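Local coordinates for Glyoxalase/Bleomycin resistance protein (PDB 1XQA) that is of unknown function but belongs to the glyoxalase/bleomycin resistance/dioxygenase superfamily, binds a magnesium ion and may be a glyoxalase, at residues A16-E19 against F20-Y24; M40-N43 against D44-L48; I77-R80 against L81-G85. All coordinates share one frame; numbering follows the deposited sequence.

Interaction 1: A16-E19 against F20-Y24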
ATOM      1  N   ALA A  16       3.838  -9.900   6.436  1.00 19.70           N
ATOM      2  CA  ALA A  16       2.926  -9.018   7.175  1.00 19.42           C
ATOM      3  C   ALA A  16       3.510  -7.615   7.380  1.00 19.79           C
ATOM      4  O   ALA A  16       2.781  -6.615   7.239  1.00 19.00           O
ATOM      5  CB  ALA A  16       2.565  -9.622   8.513  1.00 20.23           C
ATOM      6  N   ALA A  17       4.796  -7.554   7.734  1.00 19.91           N
ATOM      7  CA  ALA A  17       5.488  -6.274   7.905  1.00 19.90           C
ATOM      8  C   ALA A  17       5.521  -5.522   6.584  1.00 19.93           C
ATOM      9  O   ALA A  17       5.217  -4.337   6.554  1.00 19.18           O
ATOM     10  CB  ALA A  17       6.892  -6.454   8.455  1.00 20.09           C
ATOM     11  N   ARG A  18       5.846  -6.221   5.492  1.00 20.41           N
ATOM     12  CA  ARG A  18       5.877  -5.582   4.161  1.00 20.49           C
ATOM     13  C   ARG A  18       4.550  -4.944   3.771  1.00 21.32           C
ATOM     14  O   ARG A  18       4.494  -3.790   3.332  1.00 20.89           O
ATOM     15  CB  ARG A  18       6.278  -6.604   3.106  1.00 20.54           C
ATOM     16  CG  ARG A  18       6.201  -6.095   1.674  1.00 18.64           C
ATOM     17  CD  ARG A  18       6.580  -7.176   0.711  1.00 20.25           C
ATOM     18  NE  ARG A  18       6.252  -6.797  -0.659  1.00 20.64           N
ATOM     19  CZ  ARG A  18       6.387  -7.600  -1.712  1.00 22.05           C
ATOM     20  NH1 ARG A  18       6.866  -8.842  -1.565  1.00 22.03           N
ATOM     21  NH2 ARG A  18       6.070  -7.154  -2.918  1.00 21.15           N
ATOM     22  N   GLU A  19       3.467  -5.699   3.914  1.00 22.12           N
ATOM     23  CA  GLU A  19       2.192  -5.227   3.417  1.00 24.11           C
ATOM     24  C   GLU A  19       1.697  -4.017   4.237  1.00 22.86           C
ATOM     25  O   GLU A  19       1.105  -3.096   3.687  1.00 22.71           O
ATOM     26  CB  GLU A  19       1.185  -6.385   3.316  1.00 24.01           C
ATOM     27  CG  GLU A  19       0.349  -6.627   4.531  1.00 28.78           C
ATOM     28  CD  GLU A  19      -0.446  -7.933   4.462  1.00 28.90           C
ATOM     29  OE1 GLU A  19      -0.809  -8.444   5.552  1.00 33.70           O
ATOM     30  OE2 GLU A  19      -0.681  -8.445   3.339  1.00 32.90           O
ATOM     31  N   PHE A  20       1.985  -4.021   5.537  1.00 22.18           N
ATOM     32  CA  PHE A  20       1.670  -2.895   6.422  1.00 21.30           C
ATOM     33  C   PHE A  20       2.449  -1.639   6.002  1.00 21.35           C
ATOM     34  O   PHE A  20       1.880  -0.546   5.888  1.00 21.94           O
ATOM     35  CB  PHE A  20       2.021  -3.258   7.870  1.00 21.63           C
ATOM     36  CG  PHE A  20       1.640  -2.207   8.874  1.00 19.41           C
ATOM     37  CD1 PHE A  20       0.310  -2.079   9.283  1.00 20.58           C
ATOM     38  CD2 PHE A  20       2.614  -1.357   9.434  1.00 20.58           C
ATOM     39  CE1 PHE A  20      -0.051  -1.125  10.237  1.00 18.78           C
ATOM     40  CE2 PHE A  20       2.256  -0.392  10.392  1.00 22.04           C
ATOM     41  CZ  PHE A  20       0.911  -0.280  10.788  1.00 19.96           C
ATOM     42  N   LEU A  21       3.749  -1.811   5.734  1.00 21.00           N
ATOM     43  CA  LEU A  21       4.602  -0.680   5.337  1.00 21.26           C
ATOM     44  C   LEU A  21       4.204  -0.118   3.974  1.00 21.66           C
ATOM     45  O   LEU A  21       4.246   1.106   3.755  1.00 22.11           O
ATOM     46  CB  LEU A  21       6.082  -1.079   5.376  1.00 20.50           C
ATOM     47  CG  LEU A  21       6.650  -1.294   6.775  1.00 21.57           C
ATOM     48  CD1 LEU A  21       7.973  -2.078   6.675  1.00 20.83           C
ATOM     49  CD2 LEU A  21       6.813   0.035   7.555  1.00 21.98           C
ATOM     50  N   GLU A  22       3.794  -1.004   3.071  1.00 22.08           N
ATOM     51  CA  GLU A  22       3.255  -0.580   1.771  1.00 22.79           C
ATOM     52  C   GLU A  22       1.965   0.196   1.906  1.00 23.03           C
ATOM     53  O   GLU A  22       1.838   1.289   1.363  1.00 23.50           O
ATOM     54  CB  GLU A  22       3.046  -1.777   0.848  1.00 23.47           C
ATOM     55  CG  GLU A  22       4.368  -2.359   0.397  1.00 22.57           C
ATOM     56  CD  GLU A  22       4.242  -3.719  -0.253  1.00 25.28           C
ATOM     57  OE1 GLU A  22       3.168  -4.348  -0.166  1.00 26.11           O
ATOM     58  OE2 GLU A  22       5.247  -4.170  -0.825  1.00 25.51           O
ATOM     59  N   LYS A  23       1.015  -0.357   2.649  1.00 22.93           N
ATOM     60  CA  LYS A  23      -0.303   0.251   2.768  1.00 22.76           C
ATOM     61  C   LYS A  23      -0.286   1.606   3.470  1.00 23.26           C
ATOM     62  O   LYS A  23      -0.846   2.585   2.955  1.00 22.62           O
ATOM     63  CB  LYS A  23      -1.251  -0.695   3.502  1.00 23.20           C
ATOM     64  CG  LYS A  23      -2.703  -0.201   3.484  1.00 24.40           C
ATOM     65  CD  LYS A  23      -3.636  -1.228   4.033  1.00 27.25           C
ATOM     66  CE  LYS A  23      -5.047  -0.679   4.027  1.00 29.20           C
ATOM     67  NZ  LYS A  23      -6.061  -1.749   4.307  1.00 30.86           N
ATOM     68  N   TYR A  24       0.362   1.669   4.630  1.00 22.11           N
ATOM     69  CA  TYR A  24       0.270   2.866   5.483  1.00 22.31           C
ATOM     70  C   TYR A  24       1.411   3.877   5.310  1.00 22.48           C
ATOM     71  O   TYR A  24       1.243   5.075   5.588  1.00 23.07           O
ATOM     72  CB  TYR A  24       0.092   2.460   6.957  1.00 21.73           C
ATOM     73  CG  TYR A  24      -1.200   1.712   7.157  1.00 22.20           C
ATOM     74  CD1 TYR A  24      -2.424   2.395   7.187  1.00 21.42           C
ATOM     75  CD2 TYR A  24      -1.217   0.323   7.249  1.00 21.29           C
ATOM     76  CE1 TYR A  24      -3.622   1.706   7.320  1.00 20.83           C
ATOM     77  CE2 TYR A  24      -2.424  -0.379   7.397  1.00 21.56           C
ATOM     78  CZ  TYR A  24      -3.615   0.329   7.432  1.00 21.10           C
ATOM     79  OH  TYR A  24      -4.792  -0.369   7.568  1.00 21.96           O
TER
HETATM   80  O   HOH W   1       3.726  -5.269  -3.318  1.00 19.30           O

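Interaction 2: M40-N43 against D44-L48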
HETATM    1  N   MSE A  40      12.872  -3.079   1.290  1.00 21.81           N
HETATM    2  CA  MSE A  40      11.941  -1.961   1.152  1.00 22.06           C
HETATM    3  C   MSE A  40      12.724  -0.663   0.970  1.00 22.39           C
HETATM    4  O   MSE A  40      13.831  -0.524   1.480  1.00 22.13           O
HETATM    5  CB  MSE A  40      11.028  -1.833   2.377  1.00 22.36           C
HETATM    6  CG  MSE A  40      10.461  -3.164   2.933  1.00 23.73           C
HETATM    7 SE   MSE A  40       9.291  -4.027   1.633  1.00 29.80          SE
HETATM    8  CE  MSE A  40       7.993  -2.553   1.333  1.00 24.20           C
ATOM      9  N   ARG A  41      12.124   0.283   0.247  0.50 22.55           N
ATOM     10  CA  ARG A  41      12.728   1.587  -0.042  0.50 22.91           C
ATOM     11  C   ARG A  41      11.716   2.667   0.269  0.50 22.82           C
ATOM     12  O   ARG A  41      10.529   2.471   0.032  0.50 22.77           O
ATOM     13  CB  ARG A  41      13.059   1.719  -1.527  0.50 22.95           C
ATOM     14  CG  ARG A  41      14.054   0.724  -2.078  0.50 24.08           C
ATOM     15  CD  ARG A  41      14.347   1.046  -3.533  0.50 26.65           C
ATOM     16  NE  ARG A  41      14.881   2.395  -3.720  0.50 27.58           N
ATOM     17  CZ  ARG A  41      16.175   2.698  -3.697  0.50 28.56           C
ATOM     18  NH1 ARG A  41      16.571   3.948  -3.885  0.50 29.37           N
ATOM     19  NH2 ARG A  41      17.074   1.752  -3.485  0.50 29.40           N
ATOM     20  N   ASP A  42      12.183   3.806   0.778  1.00 23.12           N
ATOM     21  CA  ASP A  42      11.345   4.988   0.878  1.00 23.71           C
ATOM     22  C   ASP A  42      11.650   5.922  -0.281  1.00 24.78           C
ATOM     23  O   ASP A  42      12.481   5.617  -1.126  1.00 24.96           O
ATOM     24  CB  ASP A  42      11.478   5.682   2.247  1.00 24.06           C
ATOM     25  CG  ASP A  42      12.804   6.431   2.433  1.00 22.70           C
ATOM     26  OD1 ASP A  42      13.659   6.477   1.517  1.00 24.94           O
ATOM     27  OD2 ASP A  42      12.977   6.995   3.533  1.00 23.34           O
ATOM     28  N   ASN A  43      10.994   7.074  -0.299  1.00 25.92           N
ATOM     29  CA  ASN A  43      11.127   8.026  -1.391  1.00 27.70           C
ATOM     30  C   ASN A  43      12.506   8.683  -1.505  1.00 28.12           C
ATOM     31  O   ASN A  43      12.889   9.159  -2.577  1.00 28.04           O
ATOM     32  CB  ASN A  43      10.066   9.105  -1.233  1.00 28.51           C
ATOM     33  CG  ASN A  43       9.718   9.743  -2.527  1.00 32.00           C
ATOM     34  OD1 ASN A  43       9.853  10.962  -2.690  1.00 36.11           O
ATOM     35  ND2 ASN A  43       9.288   8.927  -3.489  1.00 34.29           N
ATOM     36  N   ASP A  44      13.239   8.704  -0.391  1.00 28.09           N
ATOM     37  CA  ASP A  44      14.563   9.326  -0.314  1.00 28.94           C
ATOM     38  C   ASP A  44      15.705   8.335  -0.502  1.00 28.32           C
ATOM     39  O   ASP A  44      16.867   8.694  -0.366  1.00 29.62           O
ATOM     40  CB  ASP A  44      14.739  10.017   1.037  1.00 29.70           C
ATOM     41  CG  ASP A  44      14.511  11.510   0.972  1.00 32.99           C
ATOM     42  OD1 ASP A  44      14.938  12.158  -0.012  1.00 36.47           O
ATOM     43  OD2 ASP A  44      13.927  12.049   1.932  1.00 38.29           O
ATOM     44  N   GLY A  45      15.384   7.082  -0.780  1.00 27.73           N
ATOM     45  CA  GLY A  45      16.426   6.086  -1.002  1.00 26.78           C
ATOM     46  C   GLY A  45      16.939   5.363   0.236  1.00 26.06           C
ATOM     47  O   GLY A  45      17.904   4.603   0.145  1.00 26.33           O
ATOM     48  N   PHE A  46      16.321   5.593   1.394  1.00 24.17           N
ATOM     49  CA  PHE A  46      16.677   4.807   2.576  1.00 23.44           C
ATOM     50  C   PHE A  46      16.296   3.356   2.300  1.00 23.34           C
ATOM     51  O   PHE A  46      15.236   3.095   1.710  1.00 23.68           O
ATOM     52  CB  PHE A  46      15.933   5.312   3.818  1.00 22.55           C
ATOM     53  CG  PHE A  46      16.464   4.747   5.122  1.00 22.58           C
ATOM     54  CD1 PHE A  46      17.430   5.435   5.851  1.00 21.16           C
ATOM     55  CD2 PHE A  46      15.986   3.536   5.625  1.00 22.92           C
ATOM     56  CE1 PHE A  46      17.910   4.916   7.062  1.00 21.57           C
ATOM     57  CE2 PHE A  46      16.472   3.009   6.825  1.00 20.16           C
ATOM     58  CZ  PHE A  46      17.430   3.701   7.541  1.00 20.17           C
ATOM     59  N   ILE A  47      17.154   2.421   2.705  1.00 22.93           N
ATOM     60  CA  ILE A  47      16.901   0.994   2.503  1.00 23.03           C
ATOM     61  C   ILE A  47      16.543   0.320   3.816  1.00 22.59           C
ATOM     62  O   ILE A  47      17.379   0.208   4.706  1.00 22.59           O
ATOM     63  CB  ILE A  47      18.146   0.256   1.923  1.00 23.19           C
ATOM     64  CG1 ILE A  47      18.683   0.960   0.673  1.00 24.98           C
ATOM     65  CG2 ILE A  47      17.852  -1.254   1.679  1.00 24.60           C
ATOM     66  CD1 ILE A  47      17.781   0.904  -0.483  1.00 28.50           C
ATOM     67  N   LEU A  48      15.311  -0.160   3.916  1.00 21.86           N
ATOM     68  CA  LEU A  48      14.875  -0.921   5.083  1.00 22.00           C
ATOM     69  C   LEU A  48      14.692  -2.368   4.689  1.00 21.27           C
ATOM     70  O   LEU A  48      13.750  -2.692   3.963  1.00 20.50           O
ATOM     71  CB  LEU A  48      13.545  -0.358   5.605  1.00 21.41           C
ATOM     72  CG  LEU A  48      12.855  -1.171   6.715  1.00 23.01           C
ATOM     73  CD1 LEU A  48      13.650  -1.081   7.982  1.00 25.17           C
ATOM     74  CD2 LEU A  48      11.426  -0.669   6.943  1.00 23.80           C
TER

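Interaction 3: I77-R80 against L81-G85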
ATOM      1  N   ILE A  77      -3.260   9.273   9.065  1.00 21.17           N
ATOM      2  CA  ILE A  77      -2.698   7.925   9.265  1.00 21.33           C
ATOM      3  C   ILE A  77      -3.253   7.278  10.543  1.00 20.70           C
ATOM      4  O   ILE A  77      -3.600   6.085  10.566  1.00 20.06           O
ATOM      5  CB  ILE A  77      -1.141   7.923   9.293  1.00 20.94           C
ATOM      6  CG1 ILE A  77      -0.562   8.446   7.969  1.00 22.47           C
ATOM      7  CG2 ILE A  77      -0.603   6.492   9.535  1.00 21.76           C
ATOM      8  CD1 ILE A  77       0.960   8.702   8.026  1.00 22.36           C
ATOM      9  N   ASN A  78      -3.297   8.061  11.618  1.00 21.06           N
ATOM     10  CA  ASN A  78      -3.927   7.640  12.875  1.00 20.59           C
ATOM     11  C   ASN A  78      -5.369   7.158  12.675  1.00 20.63           C
ATOM     12  O   ASN A  78      -5.735   6.070  13.105  1.00 20.11           O
ATOM     13  CB  ASN A  78      -3.926   8.838  13.842  1.00 20.65           C
ATOM     14  CG  ASN A  78      -4.323   8.449  15.246  1.00 21.85           C
ATOM     15  OD1 ASN A  78      -5.483   8.603  15.636  1.00 22.23           O
ATOM     16  ND2 ASN A  78      -3.367   7.925  16.012  1.00 19.38           N
ATOM     17  N   GLN A  79      -6.183   7.993  12.025  1.00 20.42           N
ATOM     18  CA  GLN A  79      -7.595   7.683  11.763  1.00 22.11           C
ATOM     19  C   GLN A  79      -7.728   6.402  10.937  1.00 20.95           C
ATOM     20  O   GLN A  79      -8.535   5.522  11.264  1.00 21.01           O
ATOM     21  CB  GLN A  79      -8.285   8.862  11.052  1.00 21.70           C
ATOM     22  CG  GLN A  79      -9.726   8.585  10.580  1.00 24.97           C
ATOM     23  CD  GLN A  79     -10.214   9.502   9.426  1.00 26.24           C
ATOM     24  OE1 GLN A  79      -9.487  10.397   8.953  1.00 31.21           O
ATOM     25  NE2 GLN A  79     -11.455   9.267   8.970  1.00 30.97           N
ATOM     26  N   ARG A  80      -6.907   6.267   9.897  1.00 20.11           N
ATOM     27  CA  ARG A  80      -7.007   5.099   9.032  1.00 18.53           C
ATOM     28  C   ARG A  80      -6.570   3.827   9.737  1.00 18.56           C
ATOM     29  O   ARG A  80      -7.204   2.785   9.575  1.00 18.10           O
ATOM     30  CB  ARG A  80      -6.240   5.310   7.729  1.00 18.70           C
ATOM     31  CG  ARG A  80      -6.894   6.373   6.861  1.00 18.06           C
ATOM     32  CD  ARG A  80      -6.130   6.686   5.593  1.00 16.45           C
ATOM     33  NE  ARG A  80      -6.820   7.779   4.887  1.00 16.67           N
ATOM     34  CZ  ARG A  80      -6.524   8.186   3.658  1.00 18.64           C
ATOM     35  NH1 ARG A  80      -5.542   7.606   2.965  1.00 18.74           N
ATOM     36  NH2 ARG A  80      -7.214   9.174   3.118  1.00 16.13           N
ATOM     37  N   LEU A  81      -5.513   3.920  10.531  1.00 18.76           N
ATOM     38  CA  LEU A  81      -5.056   2.761  11.328  1.00 19.33           C
ATOM     39  C   LEU A  81      -6.154   2.311  12.297  1.00 20.52           C
ATOM     40  O   LEU A  81      -6.472   1.128  12.366  1.00 20.46           O
ATOM     41  CB  LEU A  81      -3.763   3.084  12.079  1.00 19.00           C
ATOM     42  CG  LEU A  81      -2.489   3.122  11.233  1.00 19.86           C
ATOM     43  CD1 LEU A  81      -1.328   3.710  12.045  1.00 19.78           C
ATOM     44  CD2 LEU A  81      -2.135   1.729  10.702  1.00 19.03           C
ATOM     45  N   LYS A  82      -6.755   3.269  13.010  1.00 20.94           N
ATOM     46  CA  LYS A  82      -7.862   3.001  13.932  1.00 22.09           C
ATOM     47  C   LYS A  82      -9.036   2.310  13.230  1.00 22.11           C
ATOM     48  O   LYS A  82      -9.526   1.273  13.696  1.00 21.74           O
ATOM     49  CB  LYS A  82      -8.338   4.306  14.582  1.00 22.34           C
ATOM     50  CG  LYS A  82      -9.354   4.108  15.714  1.00 23.99           C
ATOM     51  CD  LYS A  82      -9.697   5.432  16.382  1.00 24.75           C
ATOM     52  CE  LYS A  82     -10.664   5.221  17.536  1.00 29.14           C
ATOM     53  NZ  LYS A  82     -11.389   6.490  17.856  1.00 31.71           N
ATOM     54  N   GLU A  83      -9.488   2.885  12.113  1.00 21.50           N
ATOM     55  CA  GLU A  83     -10.588   2.307  11.330  1.00 22.25           C
ATOM     56  C   GLU A  83     -10.284   0.927  10.803  1.00 22.38           C
ATOM     57  O   GLU A  83     -11.191   0.134  10.583  1.00 22.90           O
ATOM     58  CB  GLU A  83     -10.920   3.178  10.134  1.00 21.80           C
ATOM     59  CG  GLU A  83     -11.474   4.511  10.512  1.00 23.12           C
ATOM     60  CD  GLU A  83     -11.650   5.413   9.318  1.00 25.05           C
ATOM     61  OE1 GLU A  83     -11.161   5.078   8.217  1.00 25.96           O
ATOM     62  OE2 GLU A  83     -12.275   6.467   9.497  1.00 24.05           O
ATOM     63  N   ASP A  84      -9.012   0.658  10.579  1.00 22.74           N
ATOM     64  CA  ASP A  84      -8.584  -0.610  10.020  1.00 23.34           C
ATOM     65  C   ASP A  84      -8.231  -1.635  11.103  1.00 24.39           C
ATOM     66  O   ASP A  84      -7.743  -2.724  10.799  1.00 24.45           O
ATOM     67  CB  ASP A  84      -7.412  -0.402   9.059  1.00 23.32           C
ATOM     68  CG  ASP A  84      -7.805   0.354   7.803  1.00 22.41           C
ATOM     69  OD1 ASP A  84      -9.020   0.636   7.591  1.00 22.63           O
ATOM     70  OD2 ASP A  84      -6.889   0.674   7.013  1.00 21.45           O
ATOM     71  N   GLY A  85      -8.481  -1.287  12.364  1.00 25.22           N
ATOM     72  CA  GLY A  85      -8.400  -2.268  13.448  1.00 26.51           C
ATOM     73  C   GLY A  85      -7.107  -2.304  14.227  1.00 27.12           C
ATOM     74  O   GLY A  85      -6.891  -3.220  15.028  1.00 27.80           O
TER

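Interaction 1: A16-E19 against F20-Y24
Arg18 and Glu22, one turn apart on helix 14-25, form an i to i+4 salt bridge on the helix that packs against a four-stranded sheet of this vicinal-oxygen-chelate fold. NE of Arg18 donates to OE2 of Glu22 over 2.8 Å, almost straight at 171°. The carboxylate oxygen sits at the guanidinium edge, within its plane, and is met on its syn side, although NE stands somewhat out of the carboxylate plane; the two flat groups are nearly perpendicular (88°). With CG of Arg18 anti to the backbone N (chi1 174°) the extended chain is laid across Glu22, and Arg18 CG comes within 3.3 Å of Glu22 OE2. Glu22 holds CG beside its own N, anti to the carbonyl carbon, which turns the carboxylate back over the preceding turn. A water accepts from Arg18 NH2 and lies within hydrogen-bonding distance of Glu22 OE2, to which it may donate. NH2 also bonds to the backbone O of Cys29 of the second subunit, so the bridge borders the subunit interface. On the inward side, Phe20 meets the ring of Phe86, while Leu21 packs on Leu50 of strand 47-52. Beneath these side chains the backbone bonds continue, with Leu21 N reaching Ala17 O at 3.0 Å.

Interaction 2: M40-N43 against D44-L48
OD1 of Asp42 reaches forward over the turn and takes the backbone N-H of Phe46 at 2.8 Å, with a weak second bond from Asp44 N at 3.0 Å. Phe46 N approaches from above the carboxylate plane, 41° out of it. The carboxylate can lie over the turn because CG sits between the backbone N and the carbonyl carbon (chi1 73°); the other oxygen, Asp42 OD2, then rests 3.4 Å from Phe46 CB. Carboxylate and phenyl planes are inclined at 58°. Asp42 O accepts a longer bond from Gly45 N, and Asp42 N donates to Phe46 O. Gly45 has positive phi. On the sheet face of Arg41 and Ile47 the two side chains run side by side in the same direction. In the one of its two conformers described here, Arg41 bends at chi3, which lays the guanidinium beside Ile47 CD1 and brings NH1 near Gly45 CA. The opposite face carries selenomethionine Met40 and Leu48, with Met40 CB 4.4 Å from Leu48 CB before Met40 folds back at chi2 and chi3 toward helix 14-25. Met40 and Leu48 are the hydrogen-bonded pair, Arg41 and Ile47 the non-hydrogen-bonded one. The whole is a 3:5 antiparallel beta hairpin joining strands 37-41 and 47-52, its type I turn from Asp42 to Gly45 closed by a G1 beta bulge at Gly45.

Interaction 3: I77-R80 against L81-G85
Gln79 and Glu83 cross at an angle on one flank of helix 71-83, their amide and carboxylate planes 82° apart. NE2 of Gln79 donates to OE2 of Glu83 at 3.0 Å, coming from above the carboxylate plane and tilted from its own amide plane, with a bent N-H...O angle of 144°. Gln79 places CG anti to its backbone N (chi1 173°) and stretches toward the next turn, where Gln79 CG also lies 3.5 Å from Glu83 OE2. The other oxygen, OE1 of Glu83, faces the dimer partner and pairs with Arg80 of the second subunit, so the two carboxylate oxygens of Glu83 serve different chains. Ile77 and Leu81 instead lie side by side and point the same way, CG2 of Ile77 touching CD1 of Leu81 at 3.8 Å. The helix ends here in a Schellman motif: Gly85, with positive phi, is the C-prime residue, Gly85 N bonds to Lys82 O, and Phe86 N to Leu81 O. Just before it, Asp84 N still donates to Arg80 O at 3.0 Å. Asp84 carries CG beside its own N, which sets its carboxylate alongside that carbonyl; OD2 probably hydrogen-bonds to Tyr24 OH, while OD1 is paired with Lys76 and Arg80 of the second subunit.

From the N terminus the three contacts follow in series, none nested or crossed, and each closes only a short local turn: interaction 1 within helix 14-25, interaction 2 at the hairpin between strands 37-41 and 47-52, interaction 3 at the C-terminal end of helix 71-83. Helix 14-25 links the other two. Arg18 and Glu22 pack on the Met40 selenium and methyl, and Leu21 on Leu48, whereas Phe20 and Tyr24 cover Leu81. Interactions 2 and 3 lie on opposite sides of the chain's centre, with nearest atoms about 12 Å apart. Interactions 1 and 3 both also reach the second subunit.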